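Local coordinates for carbohydrate kinase (Agrobacterium tumefaciens, PDB 2NWH), which probably transfers the terminal phosphate of a nucleotide such as ATP to a sugar or related small molecule, as other pfkB-family carbohydrate kinases do, at residues A[60-65]-A[90-95]; A[113-118]-A[141-146]; A[14-19]-A[34-39]. All coordinates share one frame; numbering follows the deposited sequence. Where two conformers were deposited one is given.

Contact 1: A[60-65]-A[90-95]; sequences APRGGD and RRTPSY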
loop_
_atom_site.group_PDB
_atom_site.type_symbol
_atom_site.label_atom_id
_atom_site.label_comp_id
_atom_site.label_asym_id
_atom_site.label_seq_id
_atom_site.Cartn_x
_atom_site.Cartn_y
_atom_site.Cartn_z
ATOM N N ALA A 60 -3.454 11.378 -6.671
ATOM C CA ALA A 60 -3.706 10.273 -7.595
ATOM C C ALA A 60 -4.372 10.778 -8.880
ATOM O O ALA A 60 -5.236 11.674 -8.810
ATOM C CB ALA A 60 -4.583 9.258 -6.940
ATOM N N PRO A 61 -4.031 10.184 -10.035
ATOM C CA PRO A 61 -4.759 10.508 -11.288
ATOM C C PRO A 61 -6.233 10.226 -11.043
ATOM O O PRO A 61 -6.585 9.230 -10.380
ATOM C CB PRO A 61 -4.162 9.541 -12.310
ATOM C CG PRO A 61 -2.715 9.355 -11.829
ATOM C CD PRO A 61 -2.975 9.176 -10.289
ATOM N N ARG A 62 -7.091 11.135 -11.478
ATOM C CA ARG A 62 -8.512 11.053 -11.160
ATOM C C ARG A 62 -9.295 11.470 -12.410
ATOM O O ARG A 62 -8.905 12.398 -13.103
ATOM C CB ARG A 62 -8.828 12.022 -10.037
ATOM C CG ARG A 62 -10.268 12.131 -9.607
ATOM C CD ARG A 62 -10.787 10.865 -8.849
ATOM N NE ARG A 62 -9.861 10.490 -7.744
ATOM C CZ ARG A 62 -9.740 11.139 -6.580
ATOM N NH1 ARG A 62 -10.488 12.202 -6.275
ATOM N NH2 ARG A 62 -8.834 10.718 -5.700
ATOM N N GLY A 63 -10.429 10.829 -12.643
ATOM C CA GLY A 63 -11.338 11.254 -13.719
ATOM C C GLY A 63 -12.318 12.367 -13.345
ATOM O O GLY A 63 -12.456 12.718 -12.180
ATOM N N GLY A 64 -13.048 12.899 -14.323
ATOM C CA GLY A 64 -14.038 13.908 -14.016
ATOM C C GLY A 64 -15.414 13.331 -13.708
ATOM O O GLY A 64 -16.412 13.919 -14.117
ATOM N N ASP A 65 -15.475 12.196 -13.013
ATOM C CA ASP A 65 -16.713 11.415 -12.871
ATOM C C ASP A 65 -17.197 11.237 -11.441
ATOM O O ASP A 65 -16.496 11.540 -10.459
ATOM C CB ASP A 65 -16.555 10.033 -13.549
ATOM C CG ASP A 65 -15.246 9.309 -13.141
ATOM O OD1 ASP A 65 -14.601 9.713 -12.143
ATOM O OD2 ASP A 65 -14.874 8.319 -13.810
ATOM N N ARG A 90 -11.699 12.277 -18.644
ATOM C CA ARG A 90 -11.401 10.840 -18.514
ATOM C C ARG A 90 -12.143 10.185 -17.370
ATOM O O ARG A 90 -12.780 10.866 -16.531
ATOM C CB ARG A 90 -9.901 10.594 -18.333
ATOM C CG ARG A 90 -8.968 11.117 -19.489
ATOM C CD ARG A 90 -8.955 10.165 -20.703
ATOM N NE ARG A 90 -8.716 8.772 -20.256
ATOM C CZ ARG A 90 -7.538 8.141 -20.363
ATOM N NH1 ARG A 90 -6.515 8.762 -20.958
ATOM N NH2 ARG A 90 -7.384 6.893 -19.919
ATOM N N ARG A 91 -12.090 8.852 -17.360
ATOM C CA ARG A 91 -12.729 8.060 -16.287
ATOM C C ARG A 91 -11.704 7.667 -15.222
ATOM O O ARG A 91 -10.571 7.347 -15.556
ATOM C CB ARG A 91 -13.340 6.780 -16.861
ATOM C CG ARG A 91 -14.567 7.014 -17.734
ATOM C CD ARG A 91 -15.757 7.545 -16.919
ATOM N NE ARG A 91 -16.148 6.596 -15.864
ATOM C CZ ARG A 91 -17.200 6.721 -15.066
ATOM N NH1 ARG A 91 -18.015 7.760 -15.192
ATOM N NH2 ARG A 91 -17.448 5.797 -14.150
ATOM N N THR A 92 -12.147 7.636 -13.970
ATOM C CA THR A 92 -11.319 7.213 -12.842
ATOM C C THR A 92 -11.016 5.703 -12.991
ATOM O O THR A 92 -11.885 4.907 -13.421
ATOM C CB THR A 92 -12.064 7.576 -11.511
ATOM O OG1 THR A 92 -12.216 9.012 -11.413
ATOM C CG2 THR A 92 -11.382 7.010 -10.268
ATOM N N PRO A 93 -9.767 5.283 -12.727
ATOM C CA PRO A 93 -9.473 3.844 -12.839
ATOM C C PRO A 93 -10.468 2.989 -12.021
ATOM O O PRO A 93 -10.976 3.436 -10.993
ATOM C CB PRO A 93 -8.089 3.707 -12.192
ATOM C CG PRO A 93 -7.438 5.096 -12.389
ATOM C CD PRO A 93 -8.569 6.092 -12.351
ATOM N N SER A 94 -10.703 1.763 -12.465
ATOM C CA SER A 94 -11.710 0.885 -11.818
ATOM C C SER A 94 -11.266 -0.543 -11.842
ATOM O O SER A 94 -10.561 -0.960 -12.767
ATOM C CB SER A 94 -13.073 1.030 -12.506
ATOM O OG SER A 94 -12.993 0.620 -13.859
ATOM N N TYR A 95 -11.607 -1.289 -10.781
ATOM C CA TYR A 95 -11.508 -2.739 -10.723
ATOM C C TYR A 95 -12.972 -3.261 -10.559
ATOM O O TYR A 95 -13.657 -2.919 -9.603
ATOM C CB TYR A 95 -10.615 -3.152 -9.519
ATOM C CG TYR A 95 -10.588 -4.630 -9.286
ATOM C CD1 TYR A 95 -9.714 -5.463 -10.018
ATOM C CD2 TYR A 95 -11.450 -5.214 -8.359
ATOM C CE1 TYR A 95 -9.699 -6.832 -9.843
ATOM C CE2 TYR A 95 -11.451 -6.586 -8.180
ATOM C CZ TYR A 95 -10.562 -7.382 -8.908
ATOM O OH TYR A 95 -10.600 -8.736 -8.683
HETATM O O HOH W 1 -14.722 5.098 -13.061
#
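Three groups hold the carboxylate oxygen OD2 of Asp65. Thr92 N donates to it at 2.8 Å along a nearly straight path (168°), a water donates a second, weak hydrogen bond, and Arg91 NE stands 3.0 Å from that OD2. The salt bridge is one of charge alone, because OD2 lies over a face of the guanidinium, the two planes 78° apart, and no N-H points at it. The bent Arg91 chain folds back to lay that face against the acid, bringing NH1 within 3.2 Å of Asp65 CB. The other oxygen, OD1, accepts from the Thr92 hydroxyl at an OG1–OD1 distance of 2.6 Å. Both oxygens use their syn lone pairs, so Thr92 holds the carboxylate flat with its N-H and its hydroxyl. Threonine suits the place because OG1, turned beside its own backbone N, also accepts from Gly63 N at 2.8 Å. Gly63 has room for no CB here: its CA sits 3.2 Å from Arg90 O, the carbonyl that accepts from Gly64 N. Asp65 is also the N-cap of helix 66-77, OD1 bonding weakly to Gly68 N. A carboxylate held by N-H groups, a hydroxyl and a nearby guanidinium is very probably ionised, and its negative charge would then serve both the helix start and the loop 90-93 that leads into strand 94-99.

Contact 2: A[113-118]-A[141-146]; sequences DLYKLF and DANLPE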
loop_
_atom_site.group_PDB
_atom_site.type_symbol
_atom_site.label_atom_id
_atom_site.label_comp_id
_atom_site.label_asym_id
_atom_site.label_seq_id
_atom_site.Cartn_x
_atom_site.Cartn_y
_atom_site.Cartn_z
ATOM N N ASP A 113 -5.596 2.439 -16.996
ATOM C CA ASP A 113 -4.860 3.219 -17.971
ATOM C C ASP A 113 -4.650 4.658 -17.557
ATOM O O ASP A 113 -3.678 5.274 -18.004
ATOM C CB ASP A 113 -5.537 3.218 -19.349
ATOM C CG ASP A 113 -5.549 1.822 -20.016
ATOM O OD1 ASP A 113 -4.691 0.937 -19.708
ATOM O OD2 ASP A 113 -6.419 1.641 -20.877
ATOM N N LEU A 114 -5.554 5.223 -16.753
ATOM C CA LEU A 114 -5.383 6.641 -16.385
ATOM C C LEU A 114 -4.029 6.915 -15.743
ATOM O O LEU A 114 -3.492 8.011 -15.921
ATOM C CB LEU A 114 -6.521 7.150 -15.503
ATOM C CG LEU A 114 -6.618 8.688 -15.444
ATOM C CD1 LEU A 114 -7.049 9.321 -16.813
ATOM C CD2 LEU A 114 -7.566 9.096 -14.374
ATOM N N TYR A 115 -3.466 5.931 -15.015
ATOM C CA TYR A 115 -2.146 6.135 -14.338
ATOM C C TYR A 115 -1.015 6.462 -15.314
ATOM O O TYR A 115 -0.027 7.098 -14.941
ATOM C CB TYR A 115 -1.755 4.911 -13.468
ATOM C CG TYR A 115 -2.771 4.615 -12.368
ATOM C CD1 TYR A 115 -3.378 5.660 -11.686
ATOM C CD2 TYR A 115 -3.093 3.312 -12.010
ATOM C CE1 TYR A 115 -4.316 5.439 -10.671
ATOM C CE2 TYR A 115 -4.048 3.065 -10.985
ATOM C CZ TYR A 115 -4.650 4.159 -10.338
ATOM O OH TYR A 115 -5.546 4.003 -9.317
ATOM N N LYS A 116 -1.153 6.014 -16.557
ATOM C CA LYS A 116 -0.155 6.311 -17.607
ATOM C C LYS A 116 -0.032 7.798 -17.886
ATOM O O LYS A 116 0.981 8.214 -18.440
ATOM C CB LYS A 116 -0.487 5.599 -18.930
ATOM C CG LYS A 116 -0.692 4.091 -18.738
ATOM C CD LYS A 116 -0.879 3.381 -20.053
ATOM C CE LYS A 116 -0.653 1.912 -19.843
ATOM N NZ LYS A 116 -1.911 1.305 -19.362
ATOM N N LEU A 117 -1.040 8.586 -17.494
ATOM C CA LEU A 117 -0.982 10.051 -17.673
ATOM C C LEU A 117 -0.105 10.736 -16.643
ATOM O O LEU A 117 0.266 11.908 -16.819
ATOM C CB LEU A 117 -2.378 10.671 -17.621
ATOM C CG LEU A 117 -3.353 10.259 -18.741
ATOM C CD1 LEU A 117 -4.642 11.083 -18.630
ATOM C CD2 LEU A 117 -2.781 10.349 -20.135
ATOM N N PHE A 118 0.241 10.023 -15.576
ATOM C CA PHE A 118 1.095 10.618 -14.559
ATOM C C PHE A 118 2.559 10.438 -15.003
ATOM O O PHE A 118 3.271 9.554 -14.548
ATOM C CB PHE A 118 0.819 9.999 -13.173
ATOM C CG PHE A 118 1.192 10.910 -12.011
ATOM C CD1 PHE A 118 0.662 10.673 -10.734
ATOM C CD2 PHE A 118 1.994 12.058 -12.223
ATOM C CE1 PHE A 118 1.008 11.493 -9.647
ATOM C CE2 PHE A 118 2.339 12.894 -11.155
ATOM C CZ PHE A 118 1.845 12.612 -9.872
ATOM N N ASP A 141 3.371 4.148 -4.911
ATOM C CA ASP A 141 3.196 2.768 -5.258
ATOM C C ASP A 141 3.546 2.569 -6.734
ATOM O O ASP A 141 3.700 3.537 -7.511
ATOM C CB ASP A 141 1.833 2.225 -4.877
ATOM C CG ASP A 141 0.711 2.804 -5.737
ATOM O OD1 ASP A 141 0.974 3.177 -6.905
ATOM O OD2 ASP A 141 -0.432 2.866 -5.251
ATOM N N ALA A 142 3.679 1.296 -7.093
ATOM C CA ALA A 142 4.169 0.956 -8.407
ATOM C C ALA A 142 3.050 0.981 -9.462
ATOM O O ALA A 142 3.245 0.469 -10.572
ATOM C CB ALA A 142 4.930 -0.418 -8.357
ATOM N N ASN A 143 1.899 1.594 -9.129
ATOM C CA ASN A 143 0.880 1.925 -10.144
ATOM C C ASN A 143 1.345 3.041 -11.075
ATOM O O ASN A 143 0.868 3.165 -12.223
ATOM C CB ASN A 143 -0.455 2.359 -9.526
ATOM C CG ASN A 143 -1.242 1.217 -8.962
ATOM O OD1 ASN A 143 -1.608 1.219 -7.774
ATOM N ND2 ASN A 143 -1.508 0.218 -9.799
ATOM N N LEU A 144 2.230 3.892 -10.569
ATOM C CA LEU A 144 2.769 4.998 -11.370
ATOM C C LEU A 144 3.745 4.441 -12.417
ATOM O O LEU A 144 4.376 3.410 -12.203
ATOM C CB LEU A 144 3.550 5.978 -10.487
ATOM C CG LEU A 144 2.834 6.698 -9.332
ATOM C CD1 LEU A 144 3.846 7.614 -8.624
ATOM C CD2 LEU A 144 1.631 7.473 -9.795
ATOM N N PRO A 145 3.884 5.124 -13.551
ATOM C CA PRO A 145 4.846 4.663 -14.566
ATOM C C PRO A 145 6.291 4.508 -14.058
ATOM O O PRO A 145 6.701 5.237 -13.158
ATOM C CB PRO A 145 4.799 5.789 -15.609
ATOM C CG PRO A 145 3.385 6.328 -15.498
ATOM C CD PRO A 145 3.155 6.332 -13.992
ATOM N N GLU A 146 7.056 3.584 -14.668
ATOM C CA GLU A 146 8.458 3.385 -14.305
ATOM C C GLU A 146 9.263 4.689 -14.294
ATOM O O GLU A 146 9.900 5.015 -13.273
ATOM C CB GLU A 146 9.122 2.297 -15.187
ATOM C CG GLU A 146 10.650 2.160 -15.029
ATOM C CD GLU A 146 11.193 0.805 -15.526
ATOM O OE1 GLU A 146 10.386 -0.087 -15.878
ATOM O OE2 GLU A 146 12.436 0.622 -15.538
#
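Tyr115 leaves the backbone with CG anti to its carbonyl carbon (chi1 -60°), and its CB at once meets the carbonyl of Asn143, 3.4 Å from that O. Farther along the ring, CD2 lies 3.7 Å from Asn143 CB, and CE2 runs on beside the same CB, the two side chains pointing the same way. The tip passes beyond the 141-146 segment: OH hydrogen-bonds with Ala12 N, so a tyrosine can pack its ring here and still satisfy its buried hydroxyl. Three residues on, Phe118 uses a different first torsion, CG anti to its backbone N (chi1 -155°), and CD1 rests 3.5 Å from Leu144 CD2, the branch that leucine extends alongside the ring. Pro145 lies against the carbonyl oxygens of both aromatic residues. Its CD, bonded to the ring nitrogen and so slightly positive, is 3.4 Å from Tyr115 O and 3.3 Å from Phe118 O, with CG close behind. Both carbonyls have other partners: Tyr115 O accepts from Phe118 N, and Phe118 O from Thr148 OG1. Pro145 is also the N-cap residue before helix 146-158, its ring compact enough to fit against the two carbonyls. Upstream, Asp141 OD1 accepts from Asn143 N at 2.9 Å, an Asx turn within the type I turn from Asp141 to Leu144. The arrangement joins a short helical turn to the loop linking strand 137-141 to helix 146-158, a strand-to-helix connection of the α/β core of the ribokinase-like fold.

Contact 3: A[14-19]-A[34-39]; sequences IDRRGM and WMEEAG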
loop_
_atom_site.group_PDB
_atom_site.type_symbol
_atom_site.label_atom_id
_atom_site.label_comp_id
_atom_site.label_asym_id
_atom_site.label_seq_id
_atom_site.Cartn_x
_atom_site.Cartn_y
_atom_site.Cartn_z
ATOM N N ILE A 14 -11.810 3.001 -8.079
ATOM C CA ILE A 14 -13.093 2.484 -7.624
ATOM C C ILE A 14 -13.065 0.945 -7.719
ATOM O O ILE A 14 -12.613 0.355 -8.719
ATOM C CB ILE A 14 -14.277 3.146 -8.393
ATOM C CG1 ILE A 14 -15.634 2.917 -7.717
ATOM C CG2 ILE A 14 -14.340 2.670 -9.881
ATOM C CD1 ILE A 14 -15.784 3.692 -6.375
ATOM N N ASP A 15 -13.553 0.311 -6.660
ATOM C CA ASP A 15 -13.656 -1.126 -6.618
ATOM C C ASP A 15 -15.141 -1.453 -6.619
ATOM O O ASP A 15 -15.852 -1.130 -5.666
ATOM C CB ASP A 15 -12.976 -1.660 -5.358
ATOM C CG ASP A 15 -13.049 -3.164 -5.232
ATOM O OD1 ASP A 15 -14.150 -3.762 -5.384
ATOM O OD2 ASP A 15 -12.000 -3.757 -4.935
ATOM N N ARG A 16 -15.587 -2.098 -7.692
ATOM C CA ARG A 16 -16.997 -2.435 -7.869
ATOM C C ARG A 16 -17.127 -3.963 -7.881
ATOM O O ARG A 16 -16.486 -4.662 -8.691
ATOM C CB ARG A 16 -17.529 -1.808 -9.191
ATOM C CG ARG A 16 -17.379 -0.244 -9.209
ATOM C CD ARG A 16 -18.123 0.430 -10.388
ATOM N NE ARG A 16 -19.565 0.265 -10.222
ATOM C CZ ARG A 16 -20.323 -0.544 -10.967
ATOM N NH1 ARG A 16 -19.783 -1.254 -11.952
ATOM N NH2 ARG A 16 -21.626 -0.669 -10.701
ATOM N N ARG A 17 -17.974 -4.471 -7.004
ATOM C CA ARG A 17 -18.126 -5.899 -6.839
ATOM C C ARG A 17 -19.604 -6.246 -7.035
ATOM O O ARG A 17 -20.472 -5.742 -6.320
ATOM C CB ARG A 17 -17.623 -6.267 -5.447
ATOM C CG ARG A 17 -17.458 -7.757 -5.119
ATOM C CD ARG A 17 -16.673 -7.847 -3.779
ATOM N NE ARG A 17 -16.318 -9.216 -3.393
ATOM C CZ ARG A 17 -15.498 -9.530 -2.391
ATOM N NH1 ARG A 17 -14.946 -8.576 -1.642
ATOM N NH2 ARG A 17 -15.247 -10.809 -2.122
ATOM N N GLY A 18 -19.878 -7.076 -8.040
ATOM C CA GLY A 18 -21.227 -7.519 -8.344
ATOM C C GLY A 18 -21.377 -8.981 -7.941
ATOM O O GLY A 18 -20.549 -9.823 -8.314
ATOM N N MET A 19 -22.390 -9.288 -7.140
ATOM C CA MET A 19 -22.572 -10.638 -6.695
ATOM C C MET A 19 -23.878 -11.162 -7.236
ATOM O O MET A 19 -24.900 -10.503 -7.149
ATOM C CB MET A 19 -22.589 -10.716 -5.154
ATOM C CG MET A 19 -22.876 -12.139 -4.614
ATOM S SD MET A 19 -22.529 -12.298 -2.800
ATOM C CE MET A 19 -20.766 -12.559 -2.964
ATOM N N TRP A 34 -24.665 -4.490 -7.036
ATOM C CA TRP A 34 -23.286 -3.950 -7.103
ATOM C C TRP A 34 -22.944 -3.296 -5.774
ATOM O O TRP A 34 -23.806 -2.565 -5.231
ATOM C CB TRP A 34 -23.185 -2.898 -8.189
ATOM C CG TRP A 34 -23.131 -3.536 -9.513
ATOM C CD1 TRP A 34 -24.167 -3.694 -10.389
ATOM C CD2 TRP A 34 -21.994 -4.175 -10.099
ATOM N NE1 TRP A 34 -23.739 -4.360 -11.507
ATOM C CE2 TRP A 34 -22.406 -4.674 -11.365
ATOM C CE3 TRP A 34 -20.654 -4.354 -9.695
ATOM C CZ2 TRP A 34 -21.532 -5.381 -12.230
ATOM C CZ3 TRP A 34 -19.785 -5.040 -10.556
ATOM C CH2 TRP A 34 -20.241 -5.575 -11.805
ATOM N N MET A 35 -21.771 -3.632 -5.224
ATOM C CA MET A 35 -21.251 -2.971 -4.033
ATOM C C MET A 35 -20.078 -2.114 -4.586
ATOM O O MET A 35 -19.310 -2.600 -5.410
ATOM C CB MET A 35 -20.758 -4.027 -3.017
ATOM C CG MET A 35 -21.881 -4.920 -2.350
ATOM S SD MET A 35 -21.412 -6.539 -1.502
ATOM C CE MET A 35 -20.348 -7.314 -2.728
ATOM N N GLU A 36 -19.962 -0.852 -4.158
ATOM C CA GLU A 36 -18.820 -0.018 -4.613
ATOM C C GLU A 36 -18.022 0.501 -3.408
ATOM O O GLU A 36 -18.600 0.849 -2.373
ATOM C CB GLU A 36 -19.263 1.219 -5.402
ATOM C CG GLU A 36 -20.112 1.048 -6.604
ATOM C CD GLU A 36 -20.175 2.370 -7.384
ATOM O OE1 GLU A 36 -20.045 3.458 -6.754
ATOM O OE2 GLU A 36 -20.345 2.314 -8.616
ATOM N N GLU A 37 -16.710 0.564 -3.528
ATOM C CA GLU A 37 -15.926 1.269 -2.527
ATOM C C GLU A 37 -14.611 1.699 -3.118
ATOM O O GLU A 37 -14.228 1.247 -4.180
ATOM C CB GLU A 37 -15.662 0.408 -1.306
ATOM C CG GLU A 37 -14.938 -0.873 -1.592
ATOM C CD GLU A 37 -14.868 -1.788 -0.369
ATOM O OE1 GLU A 37 -15.896 -2.015 0.346
ATOM O OE2 GLU A 37 -13.760 -2.296 -0.153
ATOM N N ALA A 38 -13.903 2.553 -2.409
ATOM C CA ALA A 38 -12.608 2.985 -2.933
ATOM C C ALA A 38 -11.501 1.974 -2.568
ATOM O O ALA A 38 -11.573 1.241 -1.544
ATOM C CB ALA A 38 -12.286 4.400 -2.412
ATOM N N GLY A 39 -10.478 1.925 -3.400
ATOM C CA GLY A 39 -9.312 1.083 -3.159
ATOM C C GLY A 39 -8.063 1.617 -3.827
ATOM O O GLY A 39 -8.029 2.803 -4.223
#
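Closest of all the side-chain contacts is the bond from Arg16 NE to Glu36 OE2, 2.7 Å long. It reaches the anti lone pair of OE2 and stays near the guanidinium plane, although the carboxylate stands 83° to that plane. A bend at chi3 (67°) then swings the same guanidinium over Trp34, where NH2 comes 3.4 Å from CG and the planes are 29° apart: a cation-pi stack. On the opposite face of the indole, Gly18 CA sits 3.7 Å from the centroid of the six-membered ring, a CH-pi contact that leaves no room for a CB. Tryptophan thus offers one broad face to a cation and the other to bare backbone. On the other face of the sheet, the methyl CE of Met35 lies 3.8 Å from CG of the extended Arg17 chain. Behind these groups stands the strand register. Asp15 pairs with Glu37, and Arg17 with Met35, each through two hydrogen bonds. Arg16–Glu36 and Gly18–Trp34 are non-hydrogen-bonded pairs, whose closer CA atoms bring Trp34 over Gly18 and set Arg16 beside Glu36. Strand 94-99 binds the far edge of strand 13-20. This is the antiparallel hairpin of the small four-stranded sheet, probably equivalent to the lid that covers the sugar site in ribokinase relatives.

In the fold
Along the chain contact 3 closes first, contact 1 follows and contact 2 comes last, all within the pfkB-type kinase domain. Contact 1 is the hub: its centre lies 12 Å from that of contact 2 and 14 Å from that of contact 3. Leu114 of contact 2 packs against Arg62 and Arg90, and Tyr115 against Pro93. Toward contact 3, the backbone of Tyr95 on strand 94-99 is hydrogen-bonded to Ile14 and Arg16 on the neighbouring strand 13-20. Contacts 2 and 3 do not touch, their nearest atoms being about 6 Å apart. The series thus leads from strand ends of the ten-stranded core sheet to the small four-stranded sheet, consistent with a core-to-lid junction.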